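Local coordinates for phosphate-binding protein (Xanthomonas axonopodis pv. citri, PDB 5UB6) that probably captures phosphate, phosphonate or a related oxyanion in the periplasm for an ABC transporter, and here holds a pyrophosphate, at residues E65-A70 against R211-V216; L82-R87 against R255-T260. One frame throughout, in Å; residues are numbered along the deposited sequence.

How the contacts relate
Contacts 1 and 2 lie side by side, their centres 10 Å apart, among the antiparallel strands 62-66, 209-217, 79-87 and 251-255. Strand 209-217 pairs with strand 62-66 in contact 1 and also with strand 79-87. Strand 79-87 then pairs with strand 251-255, which ends in contact 2. Along the chain the segments alternate: 65-70, 82-87, 211-216, 255-260. Helix 67-75 leads from the first to the second. Glu214 joins the contacts through its OE2, probably hydrogen-bonded to Thr85 OG1 at 2.6 Å. Contact 1 touches the bound pyrophosphate through Thr66 and Arg211. Contact 2 is set back from it, with the Thr85 side chain about 11 Å away, where the chain leads into helix 259-279.

Contact 1 of 2, residues E65-A70 against R211-V216; sequences ETTGAA and RAVEMV. With POP (pyrophosphate 2-), chain C.
Glu65 pairs with Val213 across two antiparallel strands, where strand 62-66 turns into helix 67-75 beside the ligand. The chain belongs to the periplasmic binding protein superfamily, and here the start of this helix lies at the bound anion. Glu65 and Val213 form a hydrogen-bonded pair. Glu65 N donates to Val213 O at 3.1 Å, almost straight at 174°. Val213 N answers to Glu65 O at 2.7 Å. The Glu65 carboxylate leads away from this strand, and its OE2 is bound by Ile10 N.

Thr66 occupies the N-cap position, but its hydroxyl serves the ligand instead of capping the helix. With OG1 between the backbone N and the carbonyl carbon (chi1 63°), the hydroxyl reaches pyrophosphate O4 at a very short 2.5 Å. Thr124 OG1 is a second partner of that hydroxyl. The methyl, CG2, is the other branch and stands beside the backbone N, 3.1 Å from the bridging O of the pyrophosphate. Thr66 CA also makes a CA-H...O contact with Arg211 O. In one of two deposited conformers, Arg211 NH2 donates to pyrophosphate O2 at 3.2 Å. Ser123, Thr124 N, Ser125 and Lys164 bind the same ligand.

Thr67 sets its methyl against the backbone of Ala212, with CG2 3.9 Å from Ala212 N. Its hydroxyl is bonded to Pro210 O, while the methyl only packs. Leu265 and Leu268 of helix 259-279 also touch this side chain.

Ala70, one turn into the helix, donates its N to Thr66 O. Its CB points to the strand and packs on Met215 SD at 3.7 Å. The Met215 chain, bent at chi2 and chi3, brings its CE to 3.6 Å from Ala70 O.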
ATOM      1  N   GLU A  65       3.332  -0.577   6.168  1.00 24.09           N
ATOM      2  CA  GLU A  65       2.713  -0.802   4.850  1.00 25.73           C
ATOM      3  C   GLU A  65       1.263  -0.305   4.812  1.00 23.43           C
ATOM      4  O   GLU A  65       0.606  -0.152   5.860  1.00 21.04           O
ATOM      5  CB  GLU A  65       2.774  -2.305   4.465  1.00 27.77           C
ATOM      6  CG  GLU A  65       4.202  -2.871   4.310  1.00 31.76           C
ATOM      7  CD  GLU A  65       4.962  -2.361   3.076  1.00 36.09           C
ATOM      8  OE1 GLU A  65       4.312  -2.043   2.049  1.00 37.05           O
ATOM      9  OE2 GLU A  65       6.219  -2.310   3.133  1.00 40.15           O
ATOM     10  N   THR A  66       0.769  -0.104   3.595  1.00 20.92           N
ATOM     11  CA  THR A  66      -0.644   0.085   3.381  1.00 20.86           C
ATOM     12  C   THR A  66      -1.315  -1.238   3.647  1.00 21.34           C
ATOM     13  O   THR A  66      -0.696  -2.310   3.542  1.00 20.04           O
ATOM     14  CB  THR A  66      -0.981   0.581   1.982  1.00 21.26           C
ATOM     15  OG1 THR A  66      -0.586  -0.396   1.027  1.00 21.70           O
ATOM     16  CG2 THR A  66      -0.269   1.877   1.673  1.00 20.90           C
ATOM     17  N   THR A  67      -2.588  -1.153   4.018  1.00 21.22           N
ATOM     18  CA  THR A  67      -3.279  -2.273   4.629  1.00 21.52           C
ATOM     19  C   THR A  67      -3.505  -3.488   3.750  1.00 21.72           C
ATOM     20  O   THR A  67      -3.544  -4.578   4.282  1.00 21.80           O
ATOM     21  CB  THR A  67      -4.605  -1.802   5.260  1.00 24.18           C
ATOM     22  OG1 THR A  67      -5.337  -1.021   4.301  1.00 22.44           O
ATOM     23  CG2 THR A  67      -4.281  -0.939   6.481  1.00 25.30           C
ATOM     24  N   GLY A  68      -3.649  -3.318   2.426  1.00 20.23           N
ATOM     25  CA  GLY A  68      -3.788  -4.463   1.536  1.00 19.94           C
ATOM     26  C   GLY A  68      -2.476  -5.251   1.498  1.00 19.80           C
ATOM     27  O   GLY A  68      -2.440  -6.477   1.707  1.00 18.39           O
ATOM     28  N   ALA A  69      -1.391  -4.528   1.264  1.00 18.62           N
ATOM     29  CA  ALA A  69      -0.060  -5.100   1.308  1.00 18.65           C
ATOM     30  C   ALA A  69       0.240  -5.770   2.620  1.00 19.51           C
ATOM     31  O   ALA A  69       0.890  -6.815   2.639  1.00 19.53           O
ATOM     32  CB  ALA A  69       0.969  -4.025   1.047  1.00 18.15           C
ATOM     33  N   ALA A  70      -0.188  -5.152   3.722  1.00 20.05           N
ATOM     34  CA  ALA A  70      -0.048  -5.776   5.058  1.00 21.68           C
ATOM     35  C   ALA A  70      -0.706  -7.134   5.144  1.00 21.15           C
ATOM     36  O   ALA A  70      -0.119  -8.095   5.651  1.00 20.62           O
ATOM     37  CB  ALA A  70      -0.578  -4.862   6.147  1.00 21.29           C
ATOM     38  N   ARG A 211      -5.555   3.422   6.221  1.00 23.29           N
ATOM     39  CA  ARG A 211      -4.478   3.864   5.350  0.50 26.52           C
ATOM     40  C   ARG A 211      -3.230   2.966   5.433  1.00 26.03           C
ATOM     41  O   ARG A 211      -2.683   2.537   4.397  1.00 26.56           O
ATOM     42  CB  ARG A 211      -4.139   5.316   5.732  0.50 29.37           C
ATOM     43  CG  ARG A 211      -3.013   5.971   4.959  0.50 30.73           C
ATOM     44  CD  ARG A 211      -3.422   6.327   3.551  0.50 30.95           C
ATOM     45  NE  ARG A 211      -2.309   6.958   2.846  0.50 30.80           N
ATOM     46  CZ  ARG A 211      -1.380   6.255   2.230  0.50 30.26           C
ATOM     47  NH1 ARG A 211      -1.455   4.941   2.260  0.50 27.87           N
ATOM     48  NH2 ARG A 211      -0.375   6.856   1.607  0.50 31.60           N
ATOM     49  N   ALA A 212      -2.797   2.651   6.647  1.00 24.00           N
ATOM     50  CA  ALA A 212      -1.536   1.899   6.860  1.00 22.70           C
ATOM     51  C   ALA A 212      -1.448   1.232   8.221  1.00 21.58           C
ATOM     52  O   ALA A 212      -2.212   1.532   9.180  1.00 20.54           O
ATOM     53  CB  ALA A 212      -0.332   2.822   6.647  1.00 22.98           C
ATOM     54  N   VAL A 213      -0.525   0.293   8.315  1.00 21.38           N
ATOM     55  CA  VAL A 213      -0.390  -0.495   9.544  1.00 20.89           C
ATOM     56  C   VAL A 213       1.064  -0.810   9.728  1.00 22.07           C
ATOM     57  O   VAL A 213       1.760  -1.103   8.758  1.00 23.15           O
ATOM     58  CB  VAL A 213      -1.291  -1.754   9.468  1.00 21.64           C
ATOM     59  CG1 VAL A 213      -0.973  -2.590   8.245  1.00 20.89           C
ATOM     60  CG2 VAL A 213      -1.248  -2.603  10.725  1.00 21.59           C
ATOM     61  N   GLU A 214       1.533  -0.749  10.967  1.00 21.79           N
ATOM     62  CA  GLU A 214       2.820  -1.309  11.321  1.00 22.02           C
ATOM     63  C   GLU A 214       2.695  -2.804  11.559  1.00 21.86           C
ATOM     64  O   GLU A 214       1.815  -3.255  12.298  1.00 24.53           O
ATOM     65  CB  GLU A 214       3.399  -0.625  12.555  1.00 23.97           C
ATOM     66  CG  GLU A 214       3.445   0.896  12.465  1.00 23.34           C
ATOM     67  CD  GLU A 214       4.155   1.344  11.215  1.00 26.25           C
ATOM     68  OE1 GLU A 214       5.411   1.073  11.091  1.00 26.33           O
ATOM     69  OE2 GLU A 214       3.454   1.949  10.376  1.00 25.25           O
ATOM     70  N   MET A 215       3.539  -3.584  10.887  1.00 20.43           N
ATOM     71  CA  MET A 215       3.533  -5.049  10.999  1.00 21.35           C
ATOM     72  C   MET A 215       4.870  -5.510  11.526  1.00 21.98           C
ATOM     73  O   MET A 215       5.911  -4.971  11.144  1.00 25.41           O
ATOM     74  CB  MET A 215       3.326  -5.720   9.647  1.00 20.68           C
ATOM     75  CG  MET A 215       2.118  -5.215   8.837  1.00 20.67           C
ATOM     76  SD  MET A 215       0.582  -5.868   9.521  1.00 21.01           S
ATOM     77  CE  MET A 215       0.767  -7.606   9.089  1.00 19.69           C
ATOM     78  N   VAL A 216       4.847  -6.550  12.341  1.00 20.83           N
ATOM     79  CA  VAL A 216       6.059  -7.123  12.874  1.00 22.08           C
ATOM     80  C   VAL A 216       6.073  -8.606  12.539  1.00 23.95           C
ATOM     81  O   VAL A 216       5.041  -9.251  12.322  1.00 24.26           O
ATOM     82  CB  VAL A 216       6.240  -6.954  14.402  1.00 21.22           C
ATOM     83  CG1 VAL A 216       6.563  -5.522  14.808  1.00 22.72           C
ATOM     84  CG2 VAL A 216       5.055  -7.459  15.133  1.00 23.04           C
TER
HETATM   85  P1  POP C 401       1.601   3.745  -1.281  1.00 45.26           P
HETATM   86  O1  POP C 401       2.590   2.744  -0.688  1.00 45.36           O
HETATM   87  O2  POP C 401       1.200   5.004  -0.534  1.00 49.08           O
HETATM   88  O3  POP C 401       1.833   3.991  -2.733  1.00 48.34           O
HETATM   89  O   POP C 401       0.204   2.997  -1.152  1.00 35.32           O
HETATM   90  P2  POP C 401      -0.394   1.816  -2.039  1.00 29.33           P
HETATM   91  O4  POP C 401      -0.143   0.498  -1.257  1.00 27.86           O
HETATM   92  O5  POP C 401      -1.834   2.208  -2.104  1.00 24.31           O
HETATM   93  O6  POP C 401       0.328   1.694  -3.412  1.00 30.81           O

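Contact 2 of 2, residues L82-R87 against R255-T260; sequences LLMTER and RPLDPT
Met84 and Arg255 face each other as an antiparallel hydrogen-bonded pair. Met84 N donates to Arg255 O at 2.8 Å, and Arg255 N returns a bond to Met84 O at 2.9 Å. Their side chains share one face of the sheet. Arg255 starts with chi1 at 60° and then runs extended from CG to NE. This carries the guanidinium over Met84, whose CB sits above one face of the group, off its centre and 3.6 Å from Arg255 NH1. A water at the guanidinium edge, in plane, accepts from Arg255 NH1 and donates to Thr85 O, both at 2.8 Å.

The thioether of Met84 goes elsewhere. Bends at chi2 and chi3, both -59°, turn it toward Leu257, and SD meets Leu257 CD2 at 3.4 Å. The two chains run roughly perpendicular. The other branch of Leu257 lies on the backbone: CD1 is 3.3 Å from Leu82 O. Leu83 CD2 touches the Arg255 carbonyl, 3.6 Å from its O.

On the side of strand 209-217, Leu82 and Leu83 form a classic beta bulge opposite Glu214. The contact itself is an antiparallel strand pairing, made where strand 251-255 ends, shortly before helix 259-279.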
ATOM      1  N   LEU A  82       0.879  -4.551  14.434  1.00 22.21           N
ATOM      2  CA  LEU A  82       1.350  -4.009  15.695  1.00 22.51           C
ATOM      3  C   LEU A  82       0.515  -2.786  16.080  1.00 23.90           C
ATOM      4  O   LEU A  82       0.063  -2.683  17.237  1.00 24.91           O
ATOM      5  CB  LEU A  82       2.783  -3.566  15.536  1.00 24.17           C
ATOM      6  CG  LEU A  82       3.432  -3.032  16.809  1.00 25.93           C
ATOM      7  CD1 LEU A  82       3.793  -4.154  17.752  1.00 27.17           C
ATOM      8  CD2 LEU A  82       4.641  -2.236  16.395  1.00 28.33           C
ATOM      9  N   LEU A  83       0.350  -1.853  15.133  1.00 21.90           N
ATOM     10  CA  LEU A  83      -0.303  -0.564  15.374  1.00 23.06           C
ATOM     11  C   LEU A  83      -0.941  -0.038  14.078  1.00 23.81           C
ATOM     12  O   LEU A  83      -0.421  -0.300  13.009  1.00 23.88           O
ATOM     13  CB  LEU A  83       0.721   0.477  15.816  1.00 24.24           C
ATOM     14  CG  LEU A  83       1.411   0.354  17.169  1.00 26.97           C
ATOM     15  CD1 LEU A  83       2.500   1.415  17.296  1.00 29.69           C
ATOM     16  CD2 LEU A  83       0.413   0.499  18.301  1.00 28.87           C
ATOM     17  N   MET A  84      -2.042   0.713  14.172  1.00 24.05           N
ATOM     18  CA  MET A  84      -2.598   1.397  12.994  1.00 25.25           C
ATOM     19  C   MET A  84      -1.831   2.714  12.776  1.00 23.71           C
ATOM     20  O   MET A  84      -1.428   3.375  13.701  1.00 23.77           O
ATOM     21  CB  MET A  84      -4.103   1.661  13.133  1.00 23.90           C
ATOM     22  CG  MET A  84      -4.955   0.423  13.460  1.00 23.97           C
ATOM     23  SD  MET A  84      -4.812  -0.883  12.231  1.00 27.07           S
ATOM     24  CE  MET A  84      -5.378   0.026  10.785  1.00 26.68           C
ATOM     25  N   THR A  85      -1.636   3.076  11.523  1.00 24.25           N
ATOM     26  CA  THR A  85      -0.791   4.203  11.161  1.00 23.48           C
ATOM     27  C   THR A  85      -1.627   5.159  10.380  1.00 22.38           C
ATOM     28  O   THR A  85      -2.413   4.755   9.521  1.00 23.08           O
ATOM     29  CB  THR A  85       0.422   3.690  10.393  1.00 23.15           C
ATOM     30  OG1 THR A  85       1.041   2.658  11.180  1.00 22.57           O
ATOM     31  CG2 THR A  85       1.436   4.790  10.101  1.00 23.46           C
ATOM     32  N   GLU A  86      -1.481   6.429  10.732  1.00 23.88           N
ATOM     33  CA  GLU A  86      -2.185   7.537  10.121  1.00 26.04           C
ATOM     34  C   GLU A  86      -1.116   8.315   9.368  1.00 24.76           C
ATOM     35  O   GLU A  86      -0.059   8.577   9.928  1.00 23.83           O
ATOM     36  CB  GLU A  86      -2.804   8.395  11.231  1.00 30.27           C
ATOM     37  CG  GLU A  86      -3.341   9.748  10.783  1.00 34.97           C
ATOM     38  CD  GLU A  86      -3.539  10.725  11.945  1.00 39.05           C
ATOM     39  OE1 GLU A  86      -4.337  10.380  12.859  1.00 39.73           O
ATOM     40  OE2 GLU A  86      -2.891  11.809  11.945  1.00 35.79           O
ATOM     41  N   ARG A  87      -1.356   8.645   8.103  1.00 24.02           N
ATOM     42  CA  ARG A  87      -0.375   9.352   7.290  1.00 27.32           C
ATOM     43  C   ARG A  87      -1.040  10.540   6.620  1.00 26.77           C
ATOM     44  O   ARG A  87      -2.190  10.448   6.147  1.00 24.98           O
ATOM     45  CB  ARG A  87       0.265   8.437   6.214  1.00 29.35           C
ATOM     46  CG  ARG A  87       0.564   7.023   6.713  1.00 33.08           C
ATOM     47  CD  ARG A  87       1.870   6.397   6.296  1.00 33.12           C
ATOM     48  NE  ARG A  87       1.774   5.560   5.112  1.00 33.55           N
ATOM     49  CZ  ARG A  87       2.406   4.386   4.911  1.00 33.06           C
ATOM     50  NH1 ARG A  87       3.178   3.812   5.818  1.00 34.21           N
ATOM     51  NH2 ARG A  87       2.252   3.770   3.756  1.00 30.64           N
ATOM     52  N   ARG A 255      -1.722   4.330  16.418  1.00 26.13           N
ATOM     53  CA  ARG A 255      -2.668   4.040  17.473  1.00 28.72           C
ATOM     54  C   ARG A 255      -2.878   2.528  17.600  1.00 27.51           C
ATOM     55  O   ARG A 255      -2.550   1.753  16.693  1.00 25.73           O
ATOM     56  CB  ARG A 255      -3.988   4.823  17.268  1.00 32.26           C
ATOM     57  CG  ARG A 255      -4.684   4.516  15.974  1.00 31.86           C
ATOM     58  CD  ARG A 255      -5.807   5.496  15.616  1.00 32.41           C
ATOM     59  NE  ARG A 255      -6.693   4.742  14.720  1.00 33.19           N
ATOM     60  CZ  ARG A 255      -6.478   4.470  13.428  1.00 33.30           C
ATOM     61  NH1 ARG A 255      -5.437   4.966  12.753  1.00 31.11           N
ATOM     62  NH2 ARG A 255      -7.363   3.701  12.777  1.00 37.67           N
ATOM     63  N   PRO A 256      -3.374   2.109  18.753  1.00 26.29           N
ATOM     64  CA  PRO A 256      -3.550   0.685  18.992  1.00 24.57           C
ATOM     65  C   PRO A 256      -4.559   0.051  18.051  1.00 24.05           C
ATOM     66  O   PRO A 256      -5.459   0.712  17.519  1.00 21.03           O
ATOM     67  CB  PRO A 256      -4.097   0.636  20.431  1.00 25.48           C
ATOM     68  CG  PRO A 256      -3.664   1.945  21.041  1.00 26.06           C
ATOM     69  CD  PRO A 256      -3.741   2.928  19.928  1.00 26.06           C
ATOM     70  N   LEU A 257      -4.430  -1.252  17.925  1.00 26.02           N
ATOM     71  CA  LEU A 257      -5.345  -2.048  17.172  1.00 28.68           C
ATOM     72  C   LEU A 257      -6.596  -2.114  18.028  1.00 29.41           C
ATOM     73  O   LEU A 257      -6.582  -2.695  19.091  1.00 36.28           O
ATOM     74  CB  LEU A 257      -4.739  -3.414  16.912  1.00 30.90           C
ATOM     75  CG  LEU A 257      -3.456  -3.315  16.033  1.00 33.73           C
ATOM     76  CD1 LEU A 257      -2.534  -4.523  16.249  1.00 34.41           C
ATOM     77  CD2 LEU A 257      -3.811  -3.122  14.564  1.00 33.18           C
ATOM     78  N   ASP A 258      -7.641  -1.422  17.609  1.00 28.74           N
ATOM     79  CA  ASP A 258      -8.928  -1.492  18.305  1.00 31.19           C
ATOM     80  C   ASP A 258      -9.831  -2.517  17.600  1.00 29.41           C
ATOM     81  O   ASP A 258      -9.541  -2.926  16.461  1.00 34.46           O
ATOM     82  CB  ASP A 258      -9.561  -0.090  18.458  1.00 30.00           C
ATOM     83  CG  ASP A 258      -9.795   0.548  17.176  1.00 31.58           C
ATOM     84  OD1 ASP A 258     -10.680   0.110  16.429  1.00 34.84           O
ATOM     85  OD2 ASP A 258      -9.039   1.461  16.871  1.00 34.60           O
ATOM     86  N   PRO A 259     -10.919  -2.957  18.262  1.00 27.01           N
ATOM     87  CA  PRO A 259     -11.724  -4.023  17.646  1.00 26.28           C
ATOM     88  C   PRO A 259     -12.255  -3.634  16.256  1.00 26.81           C
ATOM     89  O   PRO A 259     -12.273  -4.487  15.362  1.00 26.98           O
ATOM     90  CB  PRO A 259     -12.861  -4.213  18.649  1.00 26.67           C
ATOM     91  CG  PRO A 259     -12.321  -3.642  19.925  1.00 26.01           C
ATOM     92  CD  PRO A 259     -11.531  -2.478  19.511  1.00 24.49           C
ATOM     93  N   THR A 260     -12.612  -2.365  16.064  1.00 23.16           N
ATOM     94  CA  THR A 260     -13.052  -1.880  14.767  1.00 27.84           C
ATOM     95  C   THR A 260     -11.951  -2.047  13.700  1.00 28.15           C
ATOM     96  O   THR A 260     -12.186  -2.624  12.643  1.00 26.87           O
ATOM     97  CB  THR A 260     -13.525  -0.397  14.822  1.00 26.56           C
ATOM     98  OG1 THR A 260     -14.715  -0.340  15.601  1.00 30.58           O
ATOM     99  CG2 THR A 260     -13.799   0.186  13.379  1.00 27.78           C
TER
HETATM  100  O   HOH W   1      -5.116   4.362  10.010  1.00 23.61           O